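Local coordinates for flavoprotein 390 (PDB 1FVP) that binds flavin mononucleotide carrying a covalently attached myristate, forms a homodimer, and belongs to the bacterial luciferase family, at residues Ala89-Arg103 with Asn120-Val132. Residues are numbered along the deposited sequence; the frame is centred on the assembly and turned at random.
With FMA (6-(3-tetradecanoic acid) flavine mononucleotide), chain D.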
loop_
_atom_site.group_PDB
_atom_site.type_symbol
_atom_site.label_atom_id
_atom_site.label_comp_id
_atom_site.label_asym_id
_atom_site.label_seq_id
_atom_site.Cartn_x
_atom_site.Cartn_y
_atom_site.Cartn_z
ATOM N N ALA A 89 -2.414 -10.561 -16.336
ATOM C CA ALA A 89 -3.772 -10.570 -15.799
ATOM C C ALA A 89 -4.065 -9.691 -14.593
ATOM O O ALA A 89 -5.185 -9.810 -14.031
ATOM C CB ALA A 89 -4.181 -12.024 -15.489
ATOM N N LEU A 90 -3.174 -8.819 -14.175
ATOM C CA LEU A 90 -3.357 -7.913 -13.033
ATOM C C LEU A 90 -4.509 -6.918 -13.215
ATOM O O LEU A 90 -4.729 -6.359 -14.308
ATOM C CB LEU A 90 -2.025 -7.139 -12.872
ATOM C CG LEU A 90 -0.732 -7.924 -12.981
ATOM C CD1 LEU A 90 0.385 -7.037 -13.509
ATOM C CD2 LEU A 90 -0.356 -8.445 -11.597
ATOM N N PRO A 91 -5.224 -6.659 -12.143
ATOM C CA PRO A 91 -6.327 -5.696 -12.151
ATOM C C PRO A 91 -5.679 -4.310 -12.130
ATOM O O PRO A 91 -4.531 -4.162 -11.669
ATOM C CB PRO A 91 -7.149 -5.983 -10.914
ATOM C CG PRO A 91 -6.498 -7.158 -10.251
ATOM C CD PRO A 91 -5.077 -7.217 -10.798
ATOM N N LEU A 92 -6.439 -3.365 -12.634
ATOM C CA LEU A 92 -6.060 -1.962 -12.718
ATOM C C LEU A 92 -6.721 -1.121 -11.607
ATOM O O LEU A 92 -7.790 -1.461 -11.065
ATOM C CB LEU A 92 -6.514 -1.412 -14.068
ATOM C CG LEU A 92 -6.269 -2.062 -15.388
ATOM C CD1 LEU A 92 -7.056 -1.293 -16.454
ATOM C CD2 LEU A 92 -4.792 -1.949 -15.729
ATOM N N VAL A 93 -6.059 -0.007 -11.352
ATOM C CA VAL A 93 -6.589 0.966 -10.349
ATOM C C VAL A 93 -6.701 2.267 -11.161
ATOM O O VAL A 93 -5.706 2.896 -11.523
ATOM C CB VAL A 93 -5.794 0.933 -9.054
ATOM C CG1 VAL A 93 -4.404 1.564 -9.162
ATOM C CG2 VAL A 93 -6.584 1.504 -7.886
ATOM N N PHE A 94 -7.939 2.582 -11.492
ATOM C CA PHE A 94 -8.311 3.742 -12.314
ATOM C C PHE A 94 -7.971 5.049 -11.653
ATOM O O PHE A 94 -8.267 5.178 -10.463
ATOM C CB PHE A 94 -9.760 3.596 -12.815
ATOM C CG PHE A 94 -9.790 2.564 -13.927
ATOM C CD1 PHE A 94 -9.248 2.901 -15.175
ATOM C CD2 PHE A 94 -10.281 1.288 -13.724
ATOM C CE1 PHE A 94 -9.238 2.006 -16.224
ATOM C CE2 PHE A 94 -10.267 0.353 -14.766
ATOM C CZ PHE A 94 -9.746 0.718 -16.003
ATOM N N LYS A 95 -7.352 5.951 -12.412
ATOM C CA LYS A 95 -6.995 7.248 -11.819
ATOM C C LYS A 95 -8.245 8.086 -11.532
ATOM O O LYS A 95 -9.353 7.951 -12.053
ATOM C CB LYS A 95 -5.952 8.067 -12.533
ATOM C CG LYS A 95 -4.545 7.484 -12.329
ATOM C CD LYS A 95 -3.522 8.581 -12.379
ATOM C CE LYS A 95 -3.499 9.365 -13.663
ATOM N NZ LYS A 95 -2.092 9.756 -13.987
ATOM N N TRP A 96 -8.021 8.988 -10.620
ATOM C CA TRP A 96 -8.960 9.964 -10.049
ATOM C C TRP A 96 -9.071 11.149 -10.997
ATOM O O TRP A 96 -10.237 11.504 -11.241
ATOM C CB TRP A 96 -8.479 10.220 -8.677
ATOM C CG TRP A 96 -8.018 11.273 -7.805
ATOM C CD1 TRP A 96 -8.033 11.121 -6.436
ATOM C CD2 TRP A 96 -7.450 12.570 -8.000
ATOM N NE1 TRP A 96 -7.532 12.217 -5.800
ATOM C CE2 TRP A 96 -7.178 13.139 -6.743
ATOM C CE3 TRP A 96 -7.151 13.317 -9.117
ATOM C CZ2 TRP A 96 -6.641 14.403 -6.565
ATOM C CZ3 TRP A 96 -6.603 14.579 -8.955
ATOM C CH2 TRP A 96 -6.354 15.128 -7.701
ATOM N N ASP A 97 -7.963 11.672 -11.484
ATOM C CA ASP A 97 -7.922 12.808 -12.398
ATOM C C ASP A 97 -8.010 12.407 -13.881
ATOM O O ASP A 97 -7.377 13.040 -14.756
ATOM C CB ASP A 97 -6.731 13.735 -12.202
ATOM C CG ASP A 97 -5.425 13.067 -11.886
ATOM O OD1 ASP A 97 -5.355 11.883 -11.568
ATOM O OD2 ASP A 97 -4.422 13.806 -11.948
ATOM N N ASP A 98 -8.805 11.405 -14.153
ATOM C CA ASP A 98 -8.988 10.931 -15.525
ATOM C C ASP A 98 -10.411 11.246 -15.944
ATOM O O ASP A 98 -11.327 10.664 -15.346
ATOM C CB ASP A 98 -8.622 9.444 -15.606
ATOM C CG ASP A 98 -7.204 9.343 -16.169
ATOM O OD1 ASP A 98 -6.748 10.336 -16.768
ATOM O OD2 ASP A 98 -6.571 8.282 -16.007
ATOM N N ILE A 99 -10.548 12.137 -16.912
ATOM C CA ILE A 99 -11.930 12.444 -17.375
ATOM C C ILE A 99 -12.522 11.061 -17.634
ATOM O O ILE A 99 -11.943 10.283 -18.418
ATOM C CB ILE A 99 -11.874 13.344 -18.638
ATOM C CG1 ILE A 99 -11.669 14.825 -18.224
ATOM C CG2 ILE A 99 -13.110 13.209 -19.560
ATOM C CD1 ILE A 99 -10.981 15.639 -19.367
ATOM N N ASN A 100 -13.609 10.730 -16.992
ATOM C CA ASN A 100 -14.273 9.426 -17.137
ATOM C C ASN A 100 -14.194 8.863 -18.549
ATOM O O ASN A 100 -14.161 7.649 -18.790
ATOM C CB ASN A 100 -15.703 9.603 -16.634
ATOM C CG ASN A 100 -16.261 8.246 -16.279
ATOM O OD1 ASN A 100 -16.164 7.830 -15.126
ATOM N ND2 ASN A 100 -16.806 7.616 -17.307
ATOM N N GLU A 101 -14.195 9.750 -19.521
ATOM C CA GLU A 101 -14.127 9.395 -20.938
ATOM C C GLU A 101 -12.828 8.631 -21.182
ATOM O O GLU A 101 -12.843 7.411 -21.359
ATOM C CB GLU A 101 -14.125 10.630 -21.822
ATOM C CG GLU A 101 -15.001 10.590 -23.072
ATOM C CD GLU A 101 -15.188 11.932 -23.737
ATOM O OE1 GLU A 101 -14.231 12.554 -24.184
ATOM O OE2 GLU A 101 -16.398 12.249 -23.729
ATOM N N GLU A 102 -11.735 9.371 -21.175
ATOM C CA GLU A 102 -10.388 8.868 -21.376
ATOM C C GLU A 102 -10.062 7.703 -20.457
ATOM O O GLU A 102 -9.406 6.729 -20.881
ATOM C CB GLU A 102 -9.319 9.930 -21.152
ATOM C CG GLU A 102 -7.864 9.451 -21.148
ATOM C CD GLU A 102 -6.898 10.578 -20.906
ATOM O OE1 GLU A 102 -7.241 11.590 -20.300
ATOM O OE2 GLU A 102 -5.746 10.406 -21.361
ATOM N N ARG A 103 -10.494 7.731 -19.221
ATOM C CA ARG A 103 -10.175 6.598 -18.331
ATOM C C ARG A 103 -10.967 5.390 -18.798
ATOM O O ARG A 103 -10.650 4.277 -18.325
ATOM C CB ARG A 103 -10.362 6.905 -16.859
ATOM C CG ARG A 103 -11.625 6.438 -16.196
ATOM C CD ARG A 103 -11.569 6.629 -14.729
ATOM N NE ARG A 103 -11.314 8.008 -14.343
ATOM C CZ ARG A 103 -12.069 8.581 -13.386
ATOM N NH1 ARG A 103 -13.080 7.982 -12.775
ATOM N NH2 ARG A 103 -11.755 9.836 -13.019
ATOM N N ASN A 120 -7.427 -14.957 -19.763
ATOM C CA ASN A 120 -8.862 -15.028 -19.413
ATOM C C ASN A 120 -9.176 -14.268 -18.128
ATOM O O ASN A 120 -9.257 -14.848 -17.037
ATOM C CB ASN A 120 -9.396 -16.454 -19.416
ATOM C CG ASN A 120 -10.923 -16.436 -19.347
ATOM O OD1 ASN A 120 -11.474 -15.969 -18.333
ATOM N ND2 ASN A 120 -11.612 -16.914 -20.387
ATOM N N ILE A 121 -9.394 -12.983 -18.321
ATOM C CA ILE A 121 -9.708 -12.025 -17.267
ATOM C C ILE A 121 -11.181 -11.682 -17.218
ATOM O O ILE A 121 -11.595 -10.618 -17.693
ATOM C CB ILE A 121 -8.828 -10.736 -17.494
ATOM C CG1 ILE A 121 -9.052 -10.188 -18.918
ATOM C CG2 ILE A 121 -7.324 -11.009 -17.221
ATOM C CD1 ILE A 121 -9.769 -8.824 -18.992
ATOM N N ASP A 122 -11.962 -12.578 -16.649
ATOM C CA ASP A 122 -13.424 -12.340 -16.535
ATOM C C ASP A 122 -13.715 -12.070 -15.057
ATOM O O ASP A 122 -14.723 -11.450 -14.691
ATOM C CB ASP A 122 -14.224 -13.470 -17.174
ATOM C CG ASP A 122 -13.894 -13.631 -18.650
ATOM O OD1 ASP A 122 -12.760 -13.983 -19.007
ATOM O OD2 ASP A 122 -14.798 -13.372 -19.477
ATOM N N LEU A 123 -12.788 -12.542 -14.244
ATOM C CA LEU A 123 -12.848 -12.428 -12.791
ATOM C C LEU A 123 -11.927 -11.325 -12.272
ATOM O O LEU A 123 -11.816 -11.250 -11.033
ATOM C CB LEU A 123 -12.486 -13.790 -12.185
ATOM C CG LEU A 123 -13.391 -14.981 -12.417
ATOM C CD1 LEU A 123 -14.835 -14.666 -12.046
ATOM C CD2 LEU A 123 -13.280 -15.442 -13.868
ATOM N N VAL A 124 -11.317 -10.581 -13.178
ATOM C CA VAL A 124 -10.408 -9.501 -12.702
ATOM C C VAL A 124 -11.259 -8.233 -12.631
ATOM O O VAL A 124 -11.825 -7.837 -13.654
ATOM C CB VAL A 124 -9.086 -9.471 -13.459
ATOM C CG1 VAL A 124 -8.851 -10.794 -14.194
ATOM C CG2 VAL A 124 -8.827 -8.304 -14.372
ATOM N N ARG A 125 -11.348 -7.697 -11.429
ATOM C CA ARG A 125 -12.084 -6.514 -11.026
ATOM C C ARG A 125 -11.173 -5.306 -10.788
ATOM O O ARG A 125 -10.311 -5.317 -9.900
ATOM C CB ARG A 125 -12.805 -6.759 -9.713
ATOM C CG ARG A 125 -13.659 -8.002 -9.565
ATOM C CD ARG A 125 -14.731 -7.703 -8.525
ATOM N NE ARG A 125 -15.351 -6.437 -8.904
ATOM C CZ ARG A 125 -16.477 -5.941 -8.439
ATOM N NH1 ARG A 125 -17.160 -6.589 -7.506
ATOM N NH2 ARG A 125 -16.951 -4.800 -8.941
ATOM N N HIS A 126 -11.418 -4.277 -11.562
ATOM C CA HIS A 126 -10.626 -3.029 -11.474
ATOM C C HIS A 126 -10.944 -2.281 -10.200
ATOM O O HIS A 126 -11.867 -2.728 -9.491
ATOM C CB HIS A 126 -10.891 -2.153 -12.726
ATOM C CG HIS A 126 -10.641 -3.003 -13.944
ATOM N ND1 HIS A 126 -9.500 -3.760 -14.094
ATOM C CD2 HIS A 126 -11.399 -3.223 -15.046
ATOM C CE1 HIS A 126 -9.577 -4.396 -15.252
ATOM N NE2 HIS A 126 -10.708 -4.092 -15.855
ATOM N N GLN A 127 -10.227 -1.219 -9.894
ATOM C CA GLN A 127 -10.495 -0.425 -8.670
ATOM C C GLN A 127 -10.619 1.034 -9.155
ATOM O O GLN A 127 -9.699 1.522 -9.831
ATOM C CB GLN A 127 -9.474 -0.496 -7.565
ATOM C CG GLN A 127 -9.449 -1.726 -6.712
ATOM C CD GLN A 127 -10.271 -1.649 -5.466
ATOM O OE1 GLN A 127 -10.293 -2.594 -4.700
ATOM N NE2 GLN A 127 -10.961 -0.552 -5.201
ATOM N N LEU A 128 -11.743 1.596 -8.763
ATOM C CA LEU A 128 -12.094 2.981 -9.150
ATOM C C LEU A 128 -11.830 3.952 -8.010
ATOM O O LEU A 128 -12.337 3.694 -6.903
ATOM C CB LEU A 128 -13.535 2.864 -9.648
ATOM C CG LEU A 128 -14.158 3.976 -10.457
ATOM C CD1 LEU A 128 -13.308 4.357 -11.657
ATOM C CD2 LEU A 128 -15.557 3.525 -10.894
ATOM N N MET A 129 -11.050 4.983 -8.318
ATOM C CA MET A 129 -10.665 6.011 -7.365
ATOM C C MET A 129 -11.381 7.359 -7.623
ATOM O O MET A 129 -10.986 8.105 -8.544
ATOM C CB MET A 129 -9.184 6.321 -7.303
ATOM C CG MET A 129 -8.241 5.185 -7.352
ATOM S SD MET A 129 -6.580 5.770 -6.825
ATOM C CE MET A 129 -6.349 7.127 -7.973
ATOM N N LEU A 130 -12.321 7.641 -6.747
ATOM C CA LEU A 130 -13.145 8.826 -6.707
ATOM C C LEU A 130 -12.976 9.649 -5.409
ATOM O O LEU A 130 -12.821 9.179 -4.283
ATOM C CB LEU A 130 -14.612 8.395 -6.788
ATOM C CG LEU A 130 -15.097 7.390 -7.779
ATOM C CD1 LEU A 130 -16.318 6.660 -7.245
ATOM C CD2 LEU A 130 -15.432 8.129 -9.074
ATOM N N HIS A 131 -13.103 10.941 -5.613
ATOM C CA HIS A 131 -13.041 12.043 -4.675
ATOM C C HIS A 131 -14.428 12.480 -4.230
ATOM O O HIS A 131 -14.836 13.567 -4.684
ATOM C CB HIS A 131 -12.372 13.310 -5.313
ATOM C CG HIS A 131 -11.119 13.631 -4.586
ATOM N ND1 HIS A 131 -9.857 13.696 -5.097
ATOM C CD2 HIS A 131 -10.997 13.877 -3.249
ATOM C CE1 HIS A 131 -9.015 13.988 -4.107
ATOM N NE2 HIS A 131 -9.666 14.090 -2.982
ATOM N N VAL A 132 -15.140 11.742 -3.421
ATOM C CA VAL A 132 -16.481 12.145 -2.960
ATOM C C VAL A 132 -16.497 13.452 -2.170
ATOM O O VAL A 132 -15.521 13.864 -1.506
ATOM C CB VAL A 132 -17.059 10.994 -2.105
ATOM C CG1 VAL A 132 -18.207 11.396 -1.211
ATOM C CG2 VAL A 132 -17.498 9.848 -3.003
HETATM N N1 FMA D . -25.261 -4.034 -8.690
HETATM C C2 FMA D . -24.481 -4.984 -8.174
HETATM O O2 FMA D . -24.116 -5.983 -8.668
HETATM N N3 FMA D . -23.975 -4.824 -6.818
HETATM C C4 FMA D . -24.286 -3.737 -6.085
HETATM O O4 FMA D . -23.847 -3.651 -4.958
HETATM C C4A FMA D . -25.128 -2.733 -6.656
HETATM N N5 FMA D . -25.493 -1.642 -6.032
HETATM C C5A FMA D . -26.282 -0.668 -6.513
HETATM C C6 FMA D . -26.616 0.463 -5.773
HETATM C C7 FMA D . -27.429 1.404 -6.355
HETATM C C7M FMA D . -27.868 2.722 -5.627
HETATM C C8 FMA D . -27.940 1.239 -7.695
HETATM C C8M FMA D . -28.829 2.234 -8.367
HETATM C C9 FMA D . -27.592 0.105 -8.397
HETATM C C9A FMA D . -26.779 -0.861 -7.879
HETATM N N10 FMA D . -26.386 -2.019 -8.538
HETATM C C10 FMA D . -25.607 -2.979 -8.043
HETATM C C1B FMA D . -26.872 -2.267 -9.967
HETATM C C2B FMA D . -25.897 -3.156 -10.853
HETATM O O2B FMA D . -25.763 -2.349 -12.009
HETATM C C3B FMA D . -26.538 -4.499 -11.112
HETATM O "O3'" FMA D . -27.508 -4.792 -10.158
HETATM C C4B FMA D . -25.573 -5.686 -11.209
HETATM O "O4'" FMA D . -24.574 -5.461 -12.267
HETATM C C5B FMA D . -26.345 -6.990 -11.554
HETATM O "O5'" FMA D . -25.724 -7.516 -12.872
HETATM P P FMA D . -26.465 -7.954 -14.197
HETATM O O1P FMA D . -27.204 -9.239 -13.684
HETATM O O2P FMA D . -27.382 -6.893 -14.564
HETATM O O3P FMA D . -25.515 -8.084 -15.192
HETATM C "C1'" FMA D . -26.962 0.095 -2.140
HETATM O "O1'" FMA D . -27.647 1.180 -2.266
HETATM O "O2'" FMA D . -27.171 -0.636 -1.166
HETATM C "C2'" FMA D . -26.554 -0.482 -3.456
HETATM C "C3'" FMA D . -26.044 0.595 -4.423
HETATM C "C4'" FMA D . -24.548 0.632 -4.334
HETATM C "C5'" FMA D . -23.868 1.620 -3.417
HETATM C "C6'" FMA D . -22.696 2.322 -4.055
HETATM C "C7'" FMA D . -21.659 2.776 -3.037
HETATM C "C8'" FMA D . -21.412 4.222 -2.950
HETATM C "C9'" FMA D . -20.308 4.852 -3.781
HETATM C C11 FMA D . -20.406 6.344 -3.876
HETATM C C12 FMA D . -20.832 7.193 -2.735
HETATM C C13 FMA D . -20.791 8.680 -2.857
HETATM C C14 FMA D . -21.178 9.475 -1.651
HETATM C C15 FMA D . -22.393 8.976 -0.923
#
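With CG of F94 (chi1 -75°) and CG of H126 (chi1 -53°) each anti to its own carbonyl carbon, the two rings meet in an offset edge-to-face pair, the F94 edge toward the H126 face, planes at 88°. They lie on one face of the two parallel strands, 92-94 and 126-130, of a beta-alpha-beta unit whose linking helix, 100-116, covers this side of the sheet through L107 and Y110. The backbones are joined by bonds from Q127 N to L92 O (2.7 Å) and from F94 N to Q127 O (2.6 Å), and L92 N makes a weak bond to H126 ND1. L92 runs alongside the imidazole, CD1 over one of its faces. On the other side of the sheet, V93 CG2 packs against Q127 CB (3.5 Å). Farther along, M129 is bent at its thioether, and its CE lies 3.8 Å from W96 CB; the W96 indole and H131 imidazole meet obliquely but are modelled too close, so the detail is doubtful. Before the strands begin, A89 CB touches I121 CG2. The second strand runs on to the flavin's fatty-acid chain, where V132 CG2 comes within 3.5 Å of FMA C13.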